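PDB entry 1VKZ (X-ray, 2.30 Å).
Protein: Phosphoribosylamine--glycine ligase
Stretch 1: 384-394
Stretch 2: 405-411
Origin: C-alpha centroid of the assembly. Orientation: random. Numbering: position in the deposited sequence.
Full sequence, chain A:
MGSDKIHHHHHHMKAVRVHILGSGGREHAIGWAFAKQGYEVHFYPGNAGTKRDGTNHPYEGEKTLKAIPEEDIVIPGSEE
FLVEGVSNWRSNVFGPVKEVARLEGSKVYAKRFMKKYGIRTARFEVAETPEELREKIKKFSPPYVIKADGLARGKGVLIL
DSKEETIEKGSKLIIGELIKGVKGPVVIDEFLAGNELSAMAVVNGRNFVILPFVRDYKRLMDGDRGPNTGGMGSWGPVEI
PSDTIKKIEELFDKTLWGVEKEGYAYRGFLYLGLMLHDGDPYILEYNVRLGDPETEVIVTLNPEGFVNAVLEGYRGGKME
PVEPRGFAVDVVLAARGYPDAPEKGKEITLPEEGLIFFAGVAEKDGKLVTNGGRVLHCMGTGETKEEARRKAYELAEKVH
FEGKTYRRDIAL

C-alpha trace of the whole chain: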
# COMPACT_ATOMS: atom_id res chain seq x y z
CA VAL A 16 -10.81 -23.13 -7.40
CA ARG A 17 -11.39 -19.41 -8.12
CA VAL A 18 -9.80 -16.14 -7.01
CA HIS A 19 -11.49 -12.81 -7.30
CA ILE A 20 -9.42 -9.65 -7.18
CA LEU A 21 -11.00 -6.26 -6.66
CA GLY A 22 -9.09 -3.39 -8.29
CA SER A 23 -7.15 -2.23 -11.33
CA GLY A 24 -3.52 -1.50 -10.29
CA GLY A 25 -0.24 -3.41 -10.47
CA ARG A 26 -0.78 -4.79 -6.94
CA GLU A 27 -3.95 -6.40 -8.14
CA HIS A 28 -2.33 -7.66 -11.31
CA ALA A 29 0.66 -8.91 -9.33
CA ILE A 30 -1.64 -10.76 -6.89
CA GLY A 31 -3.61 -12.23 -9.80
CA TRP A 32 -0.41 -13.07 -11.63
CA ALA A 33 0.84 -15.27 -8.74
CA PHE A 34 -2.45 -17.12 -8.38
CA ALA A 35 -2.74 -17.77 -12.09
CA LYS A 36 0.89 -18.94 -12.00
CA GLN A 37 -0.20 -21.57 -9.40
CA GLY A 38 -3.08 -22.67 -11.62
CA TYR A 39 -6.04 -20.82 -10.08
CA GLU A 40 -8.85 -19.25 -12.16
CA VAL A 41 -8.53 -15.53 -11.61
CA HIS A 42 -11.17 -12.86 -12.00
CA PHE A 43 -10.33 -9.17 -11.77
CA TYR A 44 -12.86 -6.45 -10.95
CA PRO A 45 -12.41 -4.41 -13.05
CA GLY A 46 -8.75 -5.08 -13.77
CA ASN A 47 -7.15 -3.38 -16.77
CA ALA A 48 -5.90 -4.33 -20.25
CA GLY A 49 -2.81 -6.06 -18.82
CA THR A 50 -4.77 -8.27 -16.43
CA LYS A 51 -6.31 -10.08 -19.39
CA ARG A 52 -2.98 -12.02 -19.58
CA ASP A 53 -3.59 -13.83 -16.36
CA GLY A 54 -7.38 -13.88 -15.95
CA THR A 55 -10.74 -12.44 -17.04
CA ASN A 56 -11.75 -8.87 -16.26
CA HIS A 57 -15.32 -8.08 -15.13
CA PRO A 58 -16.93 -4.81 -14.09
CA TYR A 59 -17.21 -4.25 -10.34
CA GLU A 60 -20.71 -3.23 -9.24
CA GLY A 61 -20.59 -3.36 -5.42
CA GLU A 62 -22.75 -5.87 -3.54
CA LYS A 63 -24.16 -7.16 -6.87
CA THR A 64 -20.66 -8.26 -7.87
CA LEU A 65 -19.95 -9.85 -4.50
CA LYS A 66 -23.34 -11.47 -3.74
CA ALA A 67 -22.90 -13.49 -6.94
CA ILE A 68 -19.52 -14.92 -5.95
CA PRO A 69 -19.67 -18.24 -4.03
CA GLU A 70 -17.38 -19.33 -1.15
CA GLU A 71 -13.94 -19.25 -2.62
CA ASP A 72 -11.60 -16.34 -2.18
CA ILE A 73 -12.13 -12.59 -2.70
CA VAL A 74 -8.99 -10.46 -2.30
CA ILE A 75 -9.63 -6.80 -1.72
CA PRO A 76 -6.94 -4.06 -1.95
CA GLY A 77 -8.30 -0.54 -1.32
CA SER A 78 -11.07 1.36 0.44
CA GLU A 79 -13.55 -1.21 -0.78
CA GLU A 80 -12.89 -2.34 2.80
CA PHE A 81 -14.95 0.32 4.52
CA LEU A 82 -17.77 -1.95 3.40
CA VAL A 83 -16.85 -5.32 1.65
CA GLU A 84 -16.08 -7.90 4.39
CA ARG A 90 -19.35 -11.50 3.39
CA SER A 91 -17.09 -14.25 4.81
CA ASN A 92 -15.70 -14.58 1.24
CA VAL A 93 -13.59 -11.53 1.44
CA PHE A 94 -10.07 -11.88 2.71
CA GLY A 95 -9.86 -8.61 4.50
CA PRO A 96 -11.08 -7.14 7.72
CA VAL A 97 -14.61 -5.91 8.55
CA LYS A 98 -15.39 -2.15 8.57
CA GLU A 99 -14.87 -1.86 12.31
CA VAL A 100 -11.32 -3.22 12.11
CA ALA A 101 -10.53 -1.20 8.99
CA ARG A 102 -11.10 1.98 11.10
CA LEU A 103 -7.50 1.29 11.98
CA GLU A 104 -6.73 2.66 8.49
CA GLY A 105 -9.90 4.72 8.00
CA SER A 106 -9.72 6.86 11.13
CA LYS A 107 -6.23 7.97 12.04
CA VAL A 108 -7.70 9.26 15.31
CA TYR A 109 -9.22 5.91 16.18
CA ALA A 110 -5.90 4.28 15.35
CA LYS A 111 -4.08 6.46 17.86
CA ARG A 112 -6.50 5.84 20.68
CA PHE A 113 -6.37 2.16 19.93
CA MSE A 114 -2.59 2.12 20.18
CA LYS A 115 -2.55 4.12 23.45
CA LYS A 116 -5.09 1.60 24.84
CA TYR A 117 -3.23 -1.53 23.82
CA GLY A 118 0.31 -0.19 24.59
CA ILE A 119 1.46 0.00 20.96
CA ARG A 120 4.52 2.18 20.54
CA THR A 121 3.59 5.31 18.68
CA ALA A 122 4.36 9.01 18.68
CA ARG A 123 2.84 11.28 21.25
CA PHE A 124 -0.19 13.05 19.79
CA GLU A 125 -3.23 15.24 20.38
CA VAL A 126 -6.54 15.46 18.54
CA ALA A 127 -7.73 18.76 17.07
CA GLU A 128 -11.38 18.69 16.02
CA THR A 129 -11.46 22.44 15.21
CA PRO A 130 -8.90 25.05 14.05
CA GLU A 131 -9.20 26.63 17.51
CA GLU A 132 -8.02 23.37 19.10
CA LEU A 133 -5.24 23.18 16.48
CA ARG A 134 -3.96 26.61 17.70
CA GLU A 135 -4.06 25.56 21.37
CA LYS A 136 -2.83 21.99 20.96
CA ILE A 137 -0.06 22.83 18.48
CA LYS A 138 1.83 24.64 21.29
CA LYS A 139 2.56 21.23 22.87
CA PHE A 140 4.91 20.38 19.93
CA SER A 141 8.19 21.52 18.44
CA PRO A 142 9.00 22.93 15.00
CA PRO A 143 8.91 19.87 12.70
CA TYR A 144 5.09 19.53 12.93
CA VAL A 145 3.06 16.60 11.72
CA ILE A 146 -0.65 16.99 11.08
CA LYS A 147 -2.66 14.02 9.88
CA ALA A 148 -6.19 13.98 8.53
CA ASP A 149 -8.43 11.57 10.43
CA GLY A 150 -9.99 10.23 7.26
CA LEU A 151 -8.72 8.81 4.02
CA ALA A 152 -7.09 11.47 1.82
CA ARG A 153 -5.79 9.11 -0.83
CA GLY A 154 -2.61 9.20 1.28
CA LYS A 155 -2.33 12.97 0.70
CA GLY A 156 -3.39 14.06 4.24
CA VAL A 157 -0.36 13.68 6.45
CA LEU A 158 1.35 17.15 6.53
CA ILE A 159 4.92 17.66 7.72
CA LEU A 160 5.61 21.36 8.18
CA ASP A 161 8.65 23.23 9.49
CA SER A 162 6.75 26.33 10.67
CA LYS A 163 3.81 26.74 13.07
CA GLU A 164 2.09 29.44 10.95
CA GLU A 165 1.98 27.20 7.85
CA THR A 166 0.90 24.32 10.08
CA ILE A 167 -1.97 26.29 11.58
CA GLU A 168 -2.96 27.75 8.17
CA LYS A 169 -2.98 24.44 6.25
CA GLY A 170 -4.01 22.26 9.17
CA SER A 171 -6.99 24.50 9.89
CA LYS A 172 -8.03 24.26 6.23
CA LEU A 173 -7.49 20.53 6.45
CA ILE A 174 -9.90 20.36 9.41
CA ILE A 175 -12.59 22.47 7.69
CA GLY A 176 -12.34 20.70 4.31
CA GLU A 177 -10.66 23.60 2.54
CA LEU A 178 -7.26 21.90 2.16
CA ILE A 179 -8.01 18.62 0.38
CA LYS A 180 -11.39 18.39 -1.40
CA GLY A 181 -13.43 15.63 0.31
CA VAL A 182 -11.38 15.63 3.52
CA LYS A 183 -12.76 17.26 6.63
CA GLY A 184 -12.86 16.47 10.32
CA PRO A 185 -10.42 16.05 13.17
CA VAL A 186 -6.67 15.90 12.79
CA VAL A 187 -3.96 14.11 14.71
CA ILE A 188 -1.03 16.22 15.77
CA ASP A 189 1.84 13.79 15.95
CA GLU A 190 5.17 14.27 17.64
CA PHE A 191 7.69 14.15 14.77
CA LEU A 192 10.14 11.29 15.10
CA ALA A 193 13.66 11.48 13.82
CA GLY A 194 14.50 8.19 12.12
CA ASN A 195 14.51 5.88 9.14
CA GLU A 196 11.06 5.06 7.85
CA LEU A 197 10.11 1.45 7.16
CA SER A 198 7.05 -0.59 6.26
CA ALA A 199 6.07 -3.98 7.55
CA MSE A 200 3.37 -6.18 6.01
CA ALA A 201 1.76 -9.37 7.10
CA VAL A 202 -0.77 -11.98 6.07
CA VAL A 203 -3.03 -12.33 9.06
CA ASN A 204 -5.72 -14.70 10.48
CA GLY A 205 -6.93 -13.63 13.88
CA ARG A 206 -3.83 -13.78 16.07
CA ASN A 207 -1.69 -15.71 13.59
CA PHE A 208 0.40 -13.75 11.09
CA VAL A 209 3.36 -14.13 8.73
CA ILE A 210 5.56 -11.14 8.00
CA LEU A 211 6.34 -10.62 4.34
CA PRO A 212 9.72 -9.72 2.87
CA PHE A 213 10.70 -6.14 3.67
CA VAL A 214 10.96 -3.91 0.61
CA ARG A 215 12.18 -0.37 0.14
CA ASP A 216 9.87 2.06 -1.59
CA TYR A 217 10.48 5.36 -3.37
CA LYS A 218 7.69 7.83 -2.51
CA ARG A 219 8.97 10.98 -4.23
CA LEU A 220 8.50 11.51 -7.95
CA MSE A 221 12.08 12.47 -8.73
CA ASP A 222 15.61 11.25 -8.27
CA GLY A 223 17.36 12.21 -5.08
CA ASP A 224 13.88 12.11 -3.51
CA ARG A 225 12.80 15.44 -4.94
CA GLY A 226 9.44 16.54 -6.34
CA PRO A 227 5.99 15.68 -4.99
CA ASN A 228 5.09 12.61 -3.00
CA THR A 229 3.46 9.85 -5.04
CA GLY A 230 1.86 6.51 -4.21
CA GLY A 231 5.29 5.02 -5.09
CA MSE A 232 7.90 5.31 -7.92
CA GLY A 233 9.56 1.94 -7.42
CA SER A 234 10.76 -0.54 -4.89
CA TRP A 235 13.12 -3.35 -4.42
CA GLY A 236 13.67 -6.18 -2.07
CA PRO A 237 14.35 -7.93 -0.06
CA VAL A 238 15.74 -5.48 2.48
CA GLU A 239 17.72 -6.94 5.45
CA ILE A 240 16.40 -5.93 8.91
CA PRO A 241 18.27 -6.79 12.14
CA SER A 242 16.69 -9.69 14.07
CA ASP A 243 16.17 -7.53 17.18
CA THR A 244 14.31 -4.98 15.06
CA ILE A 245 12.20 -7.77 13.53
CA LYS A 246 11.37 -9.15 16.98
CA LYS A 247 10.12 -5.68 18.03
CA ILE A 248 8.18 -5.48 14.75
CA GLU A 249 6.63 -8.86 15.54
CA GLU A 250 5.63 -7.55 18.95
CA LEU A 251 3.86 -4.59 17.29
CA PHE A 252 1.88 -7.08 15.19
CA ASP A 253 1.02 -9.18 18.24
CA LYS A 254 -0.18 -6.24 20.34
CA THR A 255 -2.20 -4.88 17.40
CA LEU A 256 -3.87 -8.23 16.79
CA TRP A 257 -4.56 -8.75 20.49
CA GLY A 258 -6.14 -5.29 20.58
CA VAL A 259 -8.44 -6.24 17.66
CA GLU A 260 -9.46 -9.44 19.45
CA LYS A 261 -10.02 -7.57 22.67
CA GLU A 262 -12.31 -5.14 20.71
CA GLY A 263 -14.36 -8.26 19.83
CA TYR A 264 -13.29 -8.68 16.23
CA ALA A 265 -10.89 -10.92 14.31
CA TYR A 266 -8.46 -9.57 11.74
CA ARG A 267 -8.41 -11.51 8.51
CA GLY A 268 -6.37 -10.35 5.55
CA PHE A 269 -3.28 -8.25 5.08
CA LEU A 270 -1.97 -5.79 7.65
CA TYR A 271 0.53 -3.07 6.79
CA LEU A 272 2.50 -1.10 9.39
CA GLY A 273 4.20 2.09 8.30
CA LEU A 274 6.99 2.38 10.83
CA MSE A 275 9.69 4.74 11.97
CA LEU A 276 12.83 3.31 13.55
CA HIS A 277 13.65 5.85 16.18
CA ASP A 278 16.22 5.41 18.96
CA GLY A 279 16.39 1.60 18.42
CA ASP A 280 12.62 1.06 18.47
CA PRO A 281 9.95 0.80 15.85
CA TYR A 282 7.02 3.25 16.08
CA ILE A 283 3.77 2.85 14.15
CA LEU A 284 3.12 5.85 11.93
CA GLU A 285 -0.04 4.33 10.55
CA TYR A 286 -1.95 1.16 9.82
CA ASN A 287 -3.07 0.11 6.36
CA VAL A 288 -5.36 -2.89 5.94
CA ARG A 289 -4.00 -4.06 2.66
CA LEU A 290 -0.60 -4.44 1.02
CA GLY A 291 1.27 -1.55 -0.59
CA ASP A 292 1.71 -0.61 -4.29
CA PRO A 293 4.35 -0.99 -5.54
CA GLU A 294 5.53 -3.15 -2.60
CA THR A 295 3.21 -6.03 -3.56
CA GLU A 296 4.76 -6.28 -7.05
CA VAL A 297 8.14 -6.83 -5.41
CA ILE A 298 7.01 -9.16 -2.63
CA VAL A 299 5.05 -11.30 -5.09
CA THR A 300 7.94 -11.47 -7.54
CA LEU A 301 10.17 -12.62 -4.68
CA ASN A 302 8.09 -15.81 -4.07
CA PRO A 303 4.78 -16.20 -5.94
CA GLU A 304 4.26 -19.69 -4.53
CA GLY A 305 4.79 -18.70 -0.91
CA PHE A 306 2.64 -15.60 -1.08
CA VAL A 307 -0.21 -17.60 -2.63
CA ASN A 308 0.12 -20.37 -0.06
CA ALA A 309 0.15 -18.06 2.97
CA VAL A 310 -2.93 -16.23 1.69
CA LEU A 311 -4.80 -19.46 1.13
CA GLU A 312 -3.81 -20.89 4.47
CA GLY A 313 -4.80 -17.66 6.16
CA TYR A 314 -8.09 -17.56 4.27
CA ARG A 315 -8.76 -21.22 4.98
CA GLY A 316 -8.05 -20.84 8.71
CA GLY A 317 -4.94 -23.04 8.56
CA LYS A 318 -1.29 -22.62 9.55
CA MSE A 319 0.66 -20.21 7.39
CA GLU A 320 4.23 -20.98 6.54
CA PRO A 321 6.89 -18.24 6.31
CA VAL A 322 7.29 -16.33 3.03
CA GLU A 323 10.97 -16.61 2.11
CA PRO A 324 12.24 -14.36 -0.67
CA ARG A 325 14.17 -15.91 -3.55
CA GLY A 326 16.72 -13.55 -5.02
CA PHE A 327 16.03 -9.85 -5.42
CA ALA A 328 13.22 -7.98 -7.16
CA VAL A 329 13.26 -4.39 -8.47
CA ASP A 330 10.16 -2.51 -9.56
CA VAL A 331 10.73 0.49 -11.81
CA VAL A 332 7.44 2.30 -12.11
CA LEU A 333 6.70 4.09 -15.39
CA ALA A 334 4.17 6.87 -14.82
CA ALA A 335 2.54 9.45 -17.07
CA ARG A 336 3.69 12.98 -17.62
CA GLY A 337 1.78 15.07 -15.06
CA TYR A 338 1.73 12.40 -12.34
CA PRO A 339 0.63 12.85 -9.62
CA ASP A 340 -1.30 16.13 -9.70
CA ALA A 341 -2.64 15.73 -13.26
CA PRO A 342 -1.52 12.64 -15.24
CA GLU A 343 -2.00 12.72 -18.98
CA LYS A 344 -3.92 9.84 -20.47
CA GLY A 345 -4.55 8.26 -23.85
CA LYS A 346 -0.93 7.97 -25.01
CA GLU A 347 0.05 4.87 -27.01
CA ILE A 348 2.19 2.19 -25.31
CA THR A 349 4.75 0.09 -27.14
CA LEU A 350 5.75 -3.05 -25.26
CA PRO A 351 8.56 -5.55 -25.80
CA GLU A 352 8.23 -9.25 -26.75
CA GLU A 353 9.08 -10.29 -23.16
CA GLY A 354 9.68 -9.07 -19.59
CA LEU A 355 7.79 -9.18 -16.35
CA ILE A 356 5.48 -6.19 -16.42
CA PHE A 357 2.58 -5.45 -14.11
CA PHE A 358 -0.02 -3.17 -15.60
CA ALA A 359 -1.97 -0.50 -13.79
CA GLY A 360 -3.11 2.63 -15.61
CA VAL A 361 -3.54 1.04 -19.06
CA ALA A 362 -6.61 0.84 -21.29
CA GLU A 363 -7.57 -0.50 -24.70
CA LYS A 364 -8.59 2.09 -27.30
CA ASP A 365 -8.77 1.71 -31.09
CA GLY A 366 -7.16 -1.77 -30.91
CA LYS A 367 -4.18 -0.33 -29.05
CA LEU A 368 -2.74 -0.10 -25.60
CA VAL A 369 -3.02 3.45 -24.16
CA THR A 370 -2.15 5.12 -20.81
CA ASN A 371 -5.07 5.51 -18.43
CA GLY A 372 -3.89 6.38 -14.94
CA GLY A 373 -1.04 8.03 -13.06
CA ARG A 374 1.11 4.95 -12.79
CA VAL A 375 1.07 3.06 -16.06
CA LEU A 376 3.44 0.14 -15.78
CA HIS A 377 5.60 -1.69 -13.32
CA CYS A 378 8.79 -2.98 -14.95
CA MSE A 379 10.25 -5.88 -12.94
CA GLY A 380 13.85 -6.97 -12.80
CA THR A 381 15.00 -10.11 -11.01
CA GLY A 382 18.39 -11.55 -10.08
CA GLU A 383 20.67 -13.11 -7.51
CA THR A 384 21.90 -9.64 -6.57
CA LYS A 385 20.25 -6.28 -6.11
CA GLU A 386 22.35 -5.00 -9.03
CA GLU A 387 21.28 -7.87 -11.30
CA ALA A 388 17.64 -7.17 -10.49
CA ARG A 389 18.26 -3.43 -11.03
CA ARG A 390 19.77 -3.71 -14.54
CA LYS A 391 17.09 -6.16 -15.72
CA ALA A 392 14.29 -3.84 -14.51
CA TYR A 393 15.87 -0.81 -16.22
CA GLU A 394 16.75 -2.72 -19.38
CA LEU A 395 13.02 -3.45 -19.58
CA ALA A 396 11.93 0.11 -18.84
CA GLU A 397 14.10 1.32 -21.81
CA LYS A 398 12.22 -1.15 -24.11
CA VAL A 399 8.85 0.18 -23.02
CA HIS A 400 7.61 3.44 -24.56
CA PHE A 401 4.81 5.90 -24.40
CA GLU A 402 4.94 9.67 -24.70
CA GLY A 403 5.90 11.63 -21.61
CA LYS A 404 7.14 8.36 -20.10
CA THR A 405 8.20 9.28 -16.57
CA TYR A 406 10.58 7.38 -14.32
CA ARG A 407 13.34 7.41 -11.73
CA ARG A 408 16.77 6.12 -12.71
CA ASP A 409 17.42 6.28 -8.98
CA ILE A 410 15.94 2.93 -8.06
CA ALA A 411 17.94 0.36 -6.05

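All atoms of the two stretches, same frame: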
# COMPACT_ATOMS: atom_id res chain seq x y z
N THR A 384 21.50 -10.83 -7.31
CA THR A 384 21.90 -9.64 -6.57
C THR A 384 20.92 -8.50 -6.79
O THR A 384 20.05 -8.55 -7.68
CB THR A 384 23.28 -9.19 -6.97
OG1 THR A 384 23.31 -9.03 -8.39
CG2 THR A 384 24.31 -10.29 -6.69
N LYS A 385 21.06 -7.48 -5.97
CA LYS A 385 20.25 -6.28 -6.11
C LYS A 385 20.61 -5.62 -7.44
O LYS A 385 19.73 -5.12 -8.15
CB LYS A 385 20.46 -5.35 -4.91
CG LYS A 385 19.78 -4.01 -5.06
CD LYS A 385 19.75 -3.23 -3.77
CE LYS A 385 20.85 -2.19 -3.66
NZ LYS A 385 20.38 -1.06 -2.80
N GLU A 386 21.90 -5.65 -7.80
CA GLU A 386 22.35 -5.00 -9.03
C GLU A 386 21.86 -5.76 -10.27
O GLU A 386 21.57 -5.14 -11.30
CB GLU A 386 23.88 -4.82 -9.03
N GLU A 387 21.75 -7.08 -10.17
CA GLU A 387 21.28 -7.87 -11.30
C GLU A 387 19.84 -7.52 -11.57
O GLU A 387 19.46 -7.18 -12.69
CB GLU A 387 21.42 -9.38 -11.04
CG GLU A 387 20.99 -10.26 -12.22
CD GLU A 387 21.28 -11.74 -12.03
OE1 GLU A 387 22.26 -12.08 -11.30
OE2 GLU A 387 20.54 -12.58 -12.63
N ALA A 388 19.04 -7.62 -10.51
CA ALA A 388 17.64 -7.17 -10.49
C ALA A 388 17.46 -5.73 -11.00
O ALA A 388 16.52 -5.44 -11.76
CB ALA A 388 17.10 -7.30 -9.09
N ARG A 389 18.34 -4.82 -10.59
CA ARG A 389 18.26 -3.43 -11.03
C ARG A 389 18.45 -3.27 -12.55
O ARG A 389 17.62 -2.67 -13.22
CB ARG A 389 19.27 -2.56 -10.27
CG ARG A 389 19.04 -1.07 -10.39
CD ARG A 389 20.19 -0.23 -9.87
NE ARG A 389 21.33 -0.20 -10.78
CZ ARG A 389 21.78 0.88 -11.45
NH1 ARG A 389 21.18 2.08 -11.33
NH2 ARG A 389 22.84 0.77 -12.24
N ARG A 390 19.54 -3.81 -13.09
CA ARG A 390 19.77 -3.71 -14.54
C ARG A 390 18.61 -4.33 -15.34
O ARG A 390 18.10 -3.73 -16.27
CB ARG A 390 21.11 -4.33 -14.91
N LYS A 391 18.17 -5.52 -14.97
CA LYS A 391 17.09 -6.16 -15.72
C LYS A 391 15.84 -5.25 -15.76
O LYS A 391 15.27 -5.01 -16.82
CB LYS A 391 16.77 -7.56 -15.18
CG LYS A 391 17.85 -8.59 -15.46
CD LYS A 391 17.29 -10.02 -15.33
CE LYS A 391 18.39 -11.08 -15.12
NZ LYS A 391 17.97 -12.18 -14.19
N ALA A 392 15.45 -4.73 -14.60
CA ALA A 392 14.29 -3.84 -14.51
C ALA A 392 14.45 -2.68 -15.49
O ALA A 392 13.55 -2.40 -16.29
CB ALA A 392 14.15 -3.32 -13.10
N TYR A 393 15.61 -2.02 -15.43
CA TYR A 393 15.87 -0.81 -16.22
C TYR A 393 16.03 -1.10 -17.70
O TYR A 393 15.55 -0.32 -18.53
CB TYR A 393 17.09 -0.04 -15.65
CG TYR A 393 16.68 0.89 -14.54
CD1 TYR A 393 15.97 2.05 -14.82
CD2 TYR A 393 16.95 0.59 -13.21
CE1 TYR A 393 15.54 2.91 -13.79
CE2 TYR A 393 16.52 1.42 -12.18
CZ TYR A 393 15.81 2.59 -12.48
OH TYR A 393 15.41 3.43 -11.46
N GLU A 394 16.68 -2.21 -18.02
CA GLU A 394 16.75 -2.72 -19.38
C GLU A 394 15.35 -2.86 -19.97
O GLU A 394 15.11 -2.51 -21.13
CB GLU A 394 17.48 -4.07 -19.43
CG GLU A 394 19.01 -4.02 -19.30
CD GLU A 394 19.64 -5.39 -18.97
OE1 GLU A 394 18.94 -6.42 -19.11
OE2 GLU A 394 20.83 -5.45 -18.56
N THR A 405 7.57 8.67 -17.74
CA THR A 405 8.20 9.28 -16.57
C THR A 405 8.71 8.25 -15.54
O THR A 405 7.94 7.46 -14.97
CB THR A 405 7.17 10.19 -15.89
OG1 THR A 405 6.80 11.24 -16.79
CG2 THR A 405 7.77 10.91 -14.69
N TYR A 406 10.01 8.29 -15.27
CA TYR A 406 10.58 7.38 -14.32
C TYR A 406 11.83 7.85 -13.63
O TYR A 406 12.46 8.80 -14.05
CB TYR A 406 10.81 6.01 -14.96
CG TYR A 406 11.95 5.87 -15.94
CD1 TYR A 406 11.74 6.07 -17.29
CD2 TYR A 406 13.20 5.40 -15.54
CE1 TYR A 406 12.77 5.86 -18.21
CE2 TYR A 406 14.24 5.19 -16.46
CZ TYR A 406 14.01 5.42 -17.79
OH TYR A 406 14.98 5.23 -18.74
N ARG A 407 12.16 7.16 -12.53
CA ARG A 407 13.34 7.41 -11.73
C ARG A 407 14.42 6.42 -12.08
O ARG A 407 14.20 5.21 -12.02
CB ARG A 407 13.04 7.21 -10.25
CG ARG A 407 12.12 8.21 -9.66
CD ARG A 407 11.89 8.01 -8.17
NE ARG A 407 13.10 8.27 -7.38
CZ ARG A 407 13.13 8.48 -6.08
NH1 ARG A 407 12.03 8.50 -5.35
NH2 ARG A 407 14.30 8.68 -5.49
N ARG A 408 15.59 6.94 -12.41
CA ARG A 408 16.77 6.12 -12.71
C ARG A 408 17.55 5.84 -11.43
O ARG A 408 18.57 5.16 -11.44
CB ARG A 408 17.67 6.85 -13.70
CG ARG A 408 16.97 7.19 -15.00
CD ARG A 408 17.27 8.56 -15.50
NE ARG A 408 17.24 8.59 -16.96
CZ ARG A 408 16.12 8.55 -17.70
NH1 ARG A 408 14.91 8.47 -17.13
NH2 ARG A 408 16.23 8.59 -19.02
N ASP A 409 17.01 6.41 -10.36
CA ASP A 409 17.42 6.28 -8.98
C ASP A 409 17.33 4.89 -8.35
O ASP A 409 18.01 4.62 -7.37
CB ASP A 409 16.44 7.16 -8.17
CG ASP A 409 17.06 7.75 -6.96
OD1 ASP A 409 16.63 7.41 -5.83
OD2 ASP A 409 17.98 8.57 -7.05
N ILE A 410 16.45 4.04 -8.86
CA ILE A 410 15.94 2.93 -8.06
C ILE A 410 17.01 1.88 -7.77
O ILE A 410 17.72 1.48 -8.66
CB ILE A 410 14.64 2.35 -8.73
CG1 ILE A 410 13.53 3.40 -8.58
CG2 ILE A 410 14.19 1.05 -8.11
CD1 ILE A 410 12.36 3.18 -9.46
N ALA A 411 17.13 1.50 -6.49
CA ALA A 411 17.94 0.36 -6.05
C ALA A 411 19.41 0.44 -6.41
O ALA A 411 19.99 1.52 -6.49
CB ALA A 411 17.32 -0.94 -6.57

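The contact is small, with 355 Å² buried over both sides, and it follows a simple plan: one edge of a helix, read at every fourth residue, meets a segment without regular secondary structure. K385, R389 and Y393 are the three helical residues that touch it. Their four-residue spacing sets them in a row along the helix, and the other segment runs past that row in the reverse order, with A411 nearest R389 and R408 nearest Y393.

Polar contact centres on the hydroxyl of Y393. The backbone of I410 donates a hydrogen bond from N to Y393 OH, 2.9 Å long with an angle of 151° at the hydrogen. A tyrosine suits this place because its long, rigid ring carries its hydroxyl from the helix to the I410 amide, in a segment with no regular helix or strand. The ring leaves the backbone sideways, and chi1 near -86° (m) swings its end into the turn of R407 to I410. The position of the hydroxyl deserves caution, since Y393 OH lies 2.2 Å from R407 O, too short to be real, and the details of the bond inherit that uncertainty.

Apolar packing surrounds the same ring. Y393 CE1 meets Y406 CE2 at 3.7 Å, the Y406 atom lying near the plane of the Y393 ring, at its edge; this is not a face-to-face stack. Farther along, Y393 CZ is 3.9 Å from I410 CB, so the branched carbon of isoleucine closes against the end of the ring beside the hydrogen-bonded amide. Y393 is buried and loses 108 Å² to the other stretch, more than any other residue here. One side chain thus supplies both the polar anchor and most of the helix's share of the packing.

The two long basic residues make no hydrogen bond or salt bridge across the contact; their side chains pack against it. R389 points toward the partner and lays its aliphatic stem over I410 and A411: its CD is 3.2 Å from I410 O, and its CG is 4.2 Å from A411 CB. The guanidinium has I410 O and R408 O near its plane, at the edge, yet R389 NH1 is still 4.0 Å from R408 O, so nearness here is not a hydrogen bond. K385 starts out sideways and its end comes nearer, bringing CG to 4.2 Å from A411 CB and NZ to 4.0 Å from A411 C. A411 gives up 71 Å² to these neighbours; its methyl carbon, CB, lies 4.2 Å from both K385 CG and R389 CG.

Each partner is also braced from within. On the helix, T384 OG1 caps the N-terminus by accepting from E387 N at 3.1 Å, and a salt bridge from K391 NZ to E387 OE2, 3.0 Å, spans one turn away from the contact. In the other stretch, R407 NH2 and D409 OD1 form a salt bridge at 2.7 Å, its hydrogen bond weak, linking side chains across R408. The rule is economical: one aromatic anchor, with two long side chains one and two turns before it.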